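Local coordinates for protein YibA (Escherichia coli, PDB 1OYZ) that is of unknown function, with a HEAT-repeat-like all-helical fold and possibly an oxidoreductase activity, at residues A[226-229]-A[230-234]; A[21-25]-A[26-30]; A[162-165]-A[166-169]; A[89-92]-A[93-97]. All coordinates share one frame; numbering follows the deposited sequence.

Contact 1. Residues A[226-229]-A[230-234]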
# COMPACT_ATOMS: atom_id res chain seq x y z
N SER A 226 -22.75 -6.50 -16.21
CA SER A 226 -22.34 -7.58 -17.10
C SER A 226 -21.18 -8.43 -16.56
O SER A 226 -21.25 -9.65 -16.54
CB SER A 226 -21.99 -7.00 -18.47
OG SER A 226 -21.98 -8.04 -19.43
N VAL A 227 -20.11 -7.78 -16.13
CA VAL A 227 -18.96 -8.53 -15.63
C VAL A 227 -19.34 -9.21 -14.32
O VAL A 227 -18.98 -10.35 -14.06
CB VAL A 227 -17.72 -7.59 -15.42
CG1 VAL A 227 -18.17 -6.32 -14.73
CG2 VAL A 227 -16.64 -8.29 -14.59
N LEU A 228 -20.09 -8.51 -13.50
CA LEU A 228 -20.50 -9.09 -12.24
C LEU A 228 -21.24 -10.41 -12.51
O LEU A 228 -20.91 -11.45 -11.92
CB LEU A 228 -21.38 -8.09 -11.49
CG LEU A 228 -21.52 -8.25 -9.98
CD1 LEU A 228 -20.15 -8.48 -9.34
CD2 LEU A 228 -22.19 -7.02 -9.41
N CYS A 229 -22.21 -10.37 -13.42
CA CYS A 229 -22.96 -11.56 -13.81
C CYS A 229 -22.02 -12.70 -14.21
O CYS A 229 -22.19 -13.85 -13.77
CB CYS A 229 -23.90 -11.25 -14.99
SG CYS A 229 -24.67 -12.70 -15.77
N ASP A 230 -21.02 -12.39 -15.03
CA ASP A 230 -20.09 -13.44 -15.46
C ASP A 230 -19.31 -14.07 -14.31
O ASP A 230 -19.08 -15.28 -14.31
CB ASP A 230 -19.07 -12.90 -16.46
CG ASP A 230 -19.70 -12.43 -17.74
OD1 ASP A 230 -18.98 -11.78 -18.53
OD2 ASP A 230 -20.91 -12.71 -17.95
N GLU A 231 -18.89 -13.25 -13.36
CA GLU A 231 -18.10 -13.71 -12.23
C GLU A 231 -18.92 -14.59 -11.31
O GLU A 231 -18.41 -15.58 -10.78
CB GLU A 231 -17.56 -12.52 -11.45
CG GLU A 231 -16.49 -11.81 -12.21
CD GLU A 231 -15.28 -12.69 -12.44
OE1 GLU A 231 -14.65 -12.57 -13.51
OE2 GLU A 231 -14.98 -13.51 -11.55
N LEU A 232 -20.19 -14.24 -11.12
CA LEU A 232 -21.00 -15.06 -10.24
C LEU A 232 -21.30 -16.41 -10.86
O LEU A 232 -21.69 -17.32 -10.15
CB LEU A 232 -22.31 -14.34 -9.87
CG LEU A 232 -22.17 -13.07 -9.01
CD1 LEU A 232 -23.42 -12.19 -9.15
CD2 LEU A 232 -21.94 -13.47 -7.54
N LYS A 233 -21.11 -16.57 -12.17
CA LYS A 233 -21.43 -17.87 -12.77
C LYS A 233 -20.28 -18.86 -12.79
O LYS A 233 -20.43 -20.00 -13.24
CB LYS A 233 -21.97 -17.68 -14.19
CG LYS A 233 -23.30 -16.95 -14.22
CD LYS A 233 -23.82 -16.84 -15.64
CE LYS A 233 -25.26 -16.36 -15.68
NZ LYS A 233 -25.82 -16.56 -17.05
N LYS A 234 -19.14 -18.45 -12.28
CA LYS A 234 -18.00 -19.34 -12.27
C LYS A 234 -18.16 -20.47 -11.25
O LYS A 234 -18.96 -20.39 -10.31
CB LYS A 234 -16.73 -18.53 -12.01
CG LYS A 234 -16.46 -17.55 -13.17
CD LYS A 234 -15.18 -16.76 -12.96
CE LYS A 234 -14.79 -16.00 -14.21
NZ LYS A 234 -13.55 -15.20 -13.97
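Glu231 N donates to Val227 O at 3.0 Å, one of the regular backbone bonds late in helix 225-232. This is one of the short helices of an all-helical, HEAT-like array. Leu232 N donates to Leu228 O, also at 3.0 Å. The next in the series is weak: Lys233 N to Cys229 O is 3.3 Å with a bent N-H...O angle of 125°. The carboxylate of Glu231 is gripped twice. Glu231 OE1 forms a salt bridge with Lys234 NZ at 2.9 Å and another with Arg209 of helix 206-218. The lysine meets OE1 on its syn side, 27° out of the carboxylate plane. The Glu231 chain bends at chi2 (-63°), while the lysine chain is extended and reaches back to it. Leu228 and Leu232 sit one turn apart on the buried side. Leu228 touches both helix 206-218 and helix 239-248, and Leu232 packs on Ile241 and Ala245 of the latter. The two leucines only just meet, Leu228 CG to Leu232 CD1 at 4.5 Å. On the exposed side the aliphatic part of Lys233 passes over the end of Cys229, with Lys233 CE 3.7 Å from Cys229 SG.

Contact 2. Residues A[21-25]-A[26-30]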
# COMPACT_ATOMS: atom_id res chain seq x y z
N LYS A 21 18.94 -9.03 17.88
CA LYS A 21 18.69 -8.28 19.10
C LYS A 21 19.72 -8.55 20.19
O LYS A 21 19.96 -7.67 21.03
CB LYS A 21 17.27 -8.56 19.62
CG LYS A 21 16.22 -7.93 18.73
CD LYS A 21 14.78 -8.29 19.10
CE LYS A 21 14.33 -7.64 20.38
NZ LYS A 21 12.85 -7.82 20.52
N LYS A 22 20.35 -9.72 20.18
CA LYS A 22 21.36 -10.04 21.19
C LYS A 22 22.64 -9.23 21.00
O LYS A 22 23.44 -9.13 21.92
CB LYS A 22 21.73 -11.53 21.17
CG LYS A 22 20.65 -12.45 21.69
CD LYS A 22 21.09 -13.91 21.69
CE LYS A 22 19.88 -14.83 21.78
NZ LYS A 22 18.95 -14.65 20.60
N LEU A 23 22.82 -8.65 19.81
CA LEU A 23 24.01 -7.88 19.47
C LEU A 23 24.05 -6.44 19.99
O LEU A 23 23.01 -5.82 20.16
CB LEU A 23 24.16 -7.86 17.95
CG LEU A 23 24.22 -9.23 17.27
CD1 LEU A 23 24.18 -9.06 15.78
CD2 LEU A 23 25.47 -9.96 17.72
N ASN A 24 25.25 -5.89 20.24
CA ASN A 24 25.36 -4.49 20.68
C ASN A 24 25.36 -3.56 19.46
O ASN A 24 25.50 -4.02 18.33
CB ASN A 24 26.62 -4.27 21.53
CG ASN A 24 27.90 -4.49 20.75
OD1 ASN A 24 28.20 -3.77 19.79
ND2 ASN A 24 28.67 -5.48 21.17
N ASP A 25 25.21 -2.26 19.68
CA ASP A 25 25.17 -1.30 18.57
C ASP A 25 26.31 -1.46 17.60
O ASP A 25 26.10 -1.58 16.40
CB ASP A 25 25.15 0.14 19.08
CG ASP A 25 23.83 0.50 19.70
OD1 ASP A 25 22.92 -0.35 19.68
OD2 ASP A 25 23.71 1.65 20.22
N ASP A 26 27.52 -1.42 18.14
CA ASP A 26 28.72 -1.56 17.35
C ASP A 26 28.64 -2.72 16.38
O ASP A 26 29.07 -2.61 15.23
CB ASP A 26 29.93 -1.75 18.28
CG ASP A 26 31.15 -2.27 17.54
OD1 ASP A 26 31.75 -1.52 16.74
OD2 ASP A 26 31.51 -3.45 17.77
N GLU A 27 28.08 -3.85 16.83
CA GLU A 27 27.98 -5.02 15.99
C GLU A 27 26.88 -4.87 14.94
O GLU A 27 27.04 -5.30 13.81
CB GLU A 27 27.74 -6.26 16.85
CG GLU A 27 28.87 -6.44 17.84
CD GLU A 27 28.59 -7.40 18.96
OE1 GLU A 27 27.43 -7.46 19.44
OE2 GLU A 27 29.54 -8.09 19.38
N LEU A 28 25.78 -4.24 15.33
CA LEU A 28 24.68 -4.03 14.42
C LEU A 28 25.11 -3.08 13.32
O LEU A 28 24.88 -3.33 12.13
CB LEU A 28 23.47 -3.47 15.17
CG LEU A 28 22.89 -4.41 16.22
CD1 LEU A 28 21.77 -3.70 16.93
CD2 LEU A 28 22.41 -5.69 15.58
N PHE A 29 25.78 -2.00 13.71
CA PHE A 29 26.28 -1.03 12.76
C PHE A 29 27.13 -1.71 11.70
O PHE A 29 27.01 -1.44 10.51
CB PHE A 29 27.12 0.04 13.47
CG PHE A 29 26.35 0.86 14.45
CD1 PHE A 29 25.01 1.18 14.22
CD2 PHE A 29 26.97 1.36 15.59
CE1 PHE A 29 24.31 2.00 15.11
CE2 PHE A 29 26.27 2.17 16.49
CZ PHE A 29 24.94 2.50 16.25
N ARG A 30 28.00 -2.61 12.13
CA ARG A 30 28.85 -3.28 11.16
C ARG A 30 27.99 -4.14 10.21
O ARG A 30 28.20 -4.14 9.00
CB ARG A 30 29.88 -4.13 11.90
CG ARG A 30 30.76 -4.97 11.01
CD ARG A 30 30.76 -6.41 11.51
NE ARG A 30 31.24 -6.53 12.89
CZ ARG A 30 31.25 -7.66 13.59
NH1 ARG A 30 30.78 -8.78 13.05
NH2 ARG A 30 31.72 -7.67 14.83
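Asp26, in the first turn of helix 25-31, meets the N-cap residue Asn24: Asp26 CB lies 3.1 Å from Asn24 OD1. Glu27 then closes a capping box with Asn24. Glu27 N donates to Asn24 OD1 at 3.0 Å, from above the carbonyl plane of the amide and 41° out of it. In return Asn24 N donates to Glu27 OE1 at 2.8 Å, a nearly straight bond on the anti side of the carboxylate. Asn24 CG stands between its own backbone N and carbonyl carbon (chi1 64°), which turns OD1 back to the helix start. The amide and carboxylate planes are only 15° apart. Leu28 N follows with a bond to Asn24 O, and Leu28 CD2 packs on Leu23 CB at 3.7 Å. This apolar pair lies just beside the box. Phe29 N donates to Asp25 O at 2.7 Å, and the same oxygen lies over one face of the Phe29 ring, offset toward its rim. Phe29 CE2 also touches Asp25 CB at 3.5 Å. Beyond the segments, Asp25 OD1 makes a salt bridge to Arg50 of helix 37-50. The box gives two backbone N-H groups side-chain acceptors, and the acidic residues in this first turn would probably interact favourably with the helix dipole.

Contact 3. Residues A[162-165]-A[166-169]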
# COMPACT_ATOMS: atom_id res chain seq x y z
N PRO A 162 -6.43 13.65 -7.90
CA PRO A 162 -5.88 13.74 -9.24
C PRO A 162 -4.66 12.82 -9.41
O PRO A 162 -4.49 12.19 -10.45
CB PRO A 162 -5.52 15.21 -9.36
CG PRO A 162 -6.53 15.89 -8.43
CD PRO A 162 -6.55 14.97 -7.26
N LEU A 163 -3.82 12.74 -8.39
CA LEU A 163 -2.63 11.89 -8.44
C LEU A 163 -3.11 10.44 -8.53
O LEU A 163 -2.68 9.68 -9.38
CB LEU A 163 -1.78 12.10 -7.19
CG LEU A 163 -1.31 13.54 -6.90
CD1 LEU A 163 -0.29 13.45 -5.75
CD2 LEU A 163 -0.65 14.22 -8.13
N LEU A 164 -4.01 10.10 -7.62
CA LEU A 164 -4.65 8.80 -7.55
C LEU A 164 -5.18 8.39 -8.93
O LEU A 164 -4.92 7.29 -9.42
CB LEU A 164 -5.79 8.87 -6.54
CG LEU A 164 -5.58 8.09 -5.23
CD1 LEU A 164 -4.11 7.78 -5.02
CD2 LEU A 164 -6.15 8.88 -4.06
N ILE A 165 -5.91 9.30 -9.58
CA ILE A 165 -6.46 9.02 -10.88
C ILE A 165 -5.35 8.70 -11.87
O ILE A 165 -5.44 7.72 -12.61
CB ILE A 165 -7.31 10.22 -11.38
CG1 ILE A 165 -8.56 10.34 -10.51
CG2 ILE A 165 -7.71 10.04 -12.84
CD1 ILE A 165 -9.47 11.49 -10.88
N ASN A 166 -4.27 9.49 -11.87
CA ASN A 166 -3.20 9.18 -12.82
C ASN A 166 -2.57 7.81 -12.51
O ASN A 166 -2.17 7.10 -13.42
CB ASN A 166 -2.13 10.28 -12.81
CG ASN A 166 -1.49 10.48 -14.19
OD1 ASN A 166 -2.17 10.84 -15.15
ND2 ASN A 166 -0.19 10.23 -14.29
N LEU A 167 -2.49 7.44 -11.23
CA LEU A 167 -1.91 6.15 -10.84
C LEU A 167 -2.82 4.99 -11.26
O LEU A 167 -2.37 3.87 -11.47
CB LEU A 167 -1.62 6.10 -9.33
CG LEU A 167 -0.52 7.09 -8.87
CD1 LEU A 167 -0.42 7.16 -7.34
CD2 LEU A 167 0.82 6.66 -9.46
N LEU A 168 -4.12 5.26 -11.37
CA LEU A 168 -5.02 4.22 -11.82
C LEU A 168 -4.62 3.87 -13.25
O LEU A 168 -4.83 2.74 -13.70
CB LEU A 168 -6.46 4.71 -11.82
CG LEU A 168 -7.13 4.93 -10.47
CD1 LEU A 168 -8.50 5.60 -10.68
CD2 LEU A 168 -7.27 3.60 -9.76
N LYS A 169 -4.04 4.84 -13.95
CA LYS A 169 -3.65 4.65 -15.34
C LYS A 169 -2.23 4.16 -15.47
O LYS A 169 -1.68 4.09 -16.57
CB LYS A 169 -3.79 5.96 -16.12
CG LYS A 169 -5.07 6.73 -15.82
CD LYS A 169 -5.01 8.12 -16.43
CE LYS A 169 -6.16 9.01 -15.96
NZ LYS A 169 -6.24 10.26 -16.79
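Two torsions bring Ile165 and Lys169 together. With Ile165 CG1 beside the backbone N (chi1 -68°), the CG2 branch points past the carbonyl carbon toward the lysine. The lysine turns its CG away from its own carbonyl carbon (chi1 -43°) and runs extended beyond it. The two side chains leave the helix in the same direction and run next to each other, with Ile165 CG2 3.6 Å from Lys169 CE. Lys169 CG also rests 3.4 Å from Ile165 O. Late in helix 161-168, this oxygen receives two weak bonds. Leu168 N comes within 3.1 Å of Ile165 O, and Lys169 N within 3.5 Å of it. Leu168 N is shared, since it also donates to Leu164 O at 2.9 Å, with 138° at the hydrogen. Leu167 N to Leu163 O, at 2.9 Å, is the sounder bond. Leu164 and Leu167 meet loosely through their CD1 methyls, 4.4 Å apart. The buried leucines face several partners. Leu163 and Leu164 touch Ile152 of helix 142-153, and Leu167 packs on Val175 and Ala179 of helix 173-186. Leu168 reaches Ala179 of that same helix and Cys196 of helix 191-200. Ile165 also meets Ile193 of helix 191-200. The leucines are thus spread over neighbouring helices, as in the stacked helical hairpins of HEAT repeats, the family assigned to this region.

Contact 4. Residues A[89-92]-A[93-97]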
# COMPACT_ATOMS: atom_id res chain seq x y z
N ASP A 89 12.29 17.52 12.50
CA ASP A 89 12.15 18.28 11.27
C ASP A 89 13.33 18.06 10.33
O ASP A 89 13.13 17.86 9.13
CB ASP A 89 12.00 19.77 11.55
CG ASP A 89 10.60 20.13 12.04
OD1 ASP A 89 9.62 19.44 11.68
OD2 ASP A 89 10.47 21.14 12.77
N ASN A 90 14.54 18.09 10.87
CA ASN A 90 15.73 17.89 10.05
C ASN A 90 15.74 16.50 9.40
O ASN A 90 16.14 16.35 8.25
CB ASN A 90 17.02 18.09 10.88
CG ASN A 90 17.21 19.55 11.34
OD1 ASN A 90 18.32 19.95 11.74
ND2 ASN A 90 16.13 20.34 11.30
N VAL A 91 15.31 15.48 10.14
CA VAL A 91 15.30 14.14 9.57
C VAL A 91 14.25 14.06 8.48
O VAL A 91 14.49 13.52 7.41
CB VAL A 91 15.06 13.06 10.68
CG1 VAL A 91 14.69 11.69 10.05
CG2 VAL A 91 16.33 12.91 11.52
N PHE A 92 13.09 14.63 8.74
CA PHE A 92 12.07 14.63 7.73
C PHE A 92 12.62 15.30 6.46
O PHE A 92 12.54 14.75 5.37
CB PHE A 92 10.85 15.37 8.20
CG PHE A 92 9.77 15.35 7.22
CD1 PHE A 92 8.92 14.26 7.15
CD2 PHE A 92 9.66 16.35 6.29
CE1 PHE A 92 7.98 14.17 6.16
CE2 PHE A 92 8.71 16.26 5.29
CZ PHE A 92 7.87 15.17 5.22
N ASN A 93 13.21 16.48 6.63
CA ASN A 93 13.76 17.19 5.49
C ASN A 93 14.79 16.37 4.78
O ASN A 93 14.85 16.37 3.54
CB ASN A 93 14.32 18.53 5.94
CG ASN A 93 13.21 19.47 6.36
OD1 ASN A 93 13.40 20.36 7.18
ND2 ASN A 93 12.03 19.28 5.77
N ILE A 94 15.60 15.64 5.54
CA ILE A 94 16.57 14.80 4.89
C ILE A 94 15.87 13.74 4.03
O ILE A 94 16.27 13.53 2.90
CB ILE A 94 17.46 14.11 5.92
CG1 ILE A 94 18.39 15.16 6.55
CG2 ILE A 94 18.26 12.98 5.26
CD1 ILE A 94 19.19 14.67 7.73
N LEU A 95 14.82 13.11 4.53
CA LEU A 95 14.13 12.08 3.77
C LEU A 95 13.39 12.64 2.55
O LEU A 95 13.40 12.06 1.46
CB LEU A 95 13.11 11.36 4.66
CG LEU A 95 13.46 10.14 5.54
CD1 LEU A 95 14.92 9.90 5.56
CD2 LEU A 95 12.89 10.33 6.95
N ASN A 96 12.72 13.75 2.77
CA ASN A 96 11.96 14.44 1.72
C ASN A 96 12.90 14.76 0.55
O ASN A 96 12.59 14.52 -0.62
CB ASN A 96 11.38 15.73 2.32
CG ASN A 96 10.69 16.59 1.31
OD1 ASN A 96 11.07 17.72 1.12
ND2 ASN A 96 9.64 16.07 0.66
N ASN A 97 14.07 15.28 0.89
CA ASN A 97 15.02 15.60 -0.15
C ASN A 97 15.48 14.37 -0.91
O ASN A 97 15.54 14.38 -2.15
CB ASN A 97 16.23 16.33 0.45
CG ASN A 97 16.83 17.30 -0.53
OD1 ASN A 97 16.47 18.50 -0.56
ND2 ASN A 97 17.73 16.80 -1.39
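Two and a half turns near the start of helix 88-101, an amphipathic helix of the HEAT-like array, make this contact. The backbone bonds are regular. Asn96 N donates to Phe92 O at 2.8 Å and almost straight. Asn93 N donates to Asp89 O at 2.9 Å, and Leu95 N to Val91 O at 2.9 Å. On the buried side Val91 and Leu95 are neighbours one turn apart, both leaning out from the same face of the helix. The CG1 branch of Val91 touches Leu95 CD2 at 3.8 Å. A chi1 of 165° puts Val91 CG1 on the side of the carbonyl carbon, toward Leu95. Phe92 places its ring over the next turn by a similar torsion (chi1 -178°). The ring carbon Phe92 CE2 comes to 4.0 Å from Asn96 CB. The side-chain amide of Asn93 stands at the edge of the same ring, with Asn93 ND2 3.8 Å from Phe92 CD2 and the two planes 72° apart. Ile94 CG1 sits close over Asn90 O, at 3.1 Å. Outside the segments, Tyr125 stacks on the Phe92 ring and its hydroxyl is hydrogen-bonded to Asp89 OD1. Leu95 packs between helices 68-80 and 105-121, on Leu78 and Thr115. Val91 and Ile94 turn to Ile60 of helix 53-63.

All four contacts are local, three within a helix and contact 2 at a helix start. They follow one another along the chain as contact 2, 4, 3 and 1. Contact 2 is the surface one, and side-chain acceptors do much of its work. Contacts 1, 3 and 4 are partly buried. In contacts 1 and 3 the last backbone bonds weaken and a lysine folds over the preceding turn. Contact 1 also carries the Glu231 carboxylate with a lysine and an arginine, while contact 2 has its own salt bridge to Arg50. Contact 4 keeps regular bonds and apolar packing. Contact 3 is nearest the chain centre. Contacts 1 and 2 lie on opposite sides of it, their centres 55 Å apart.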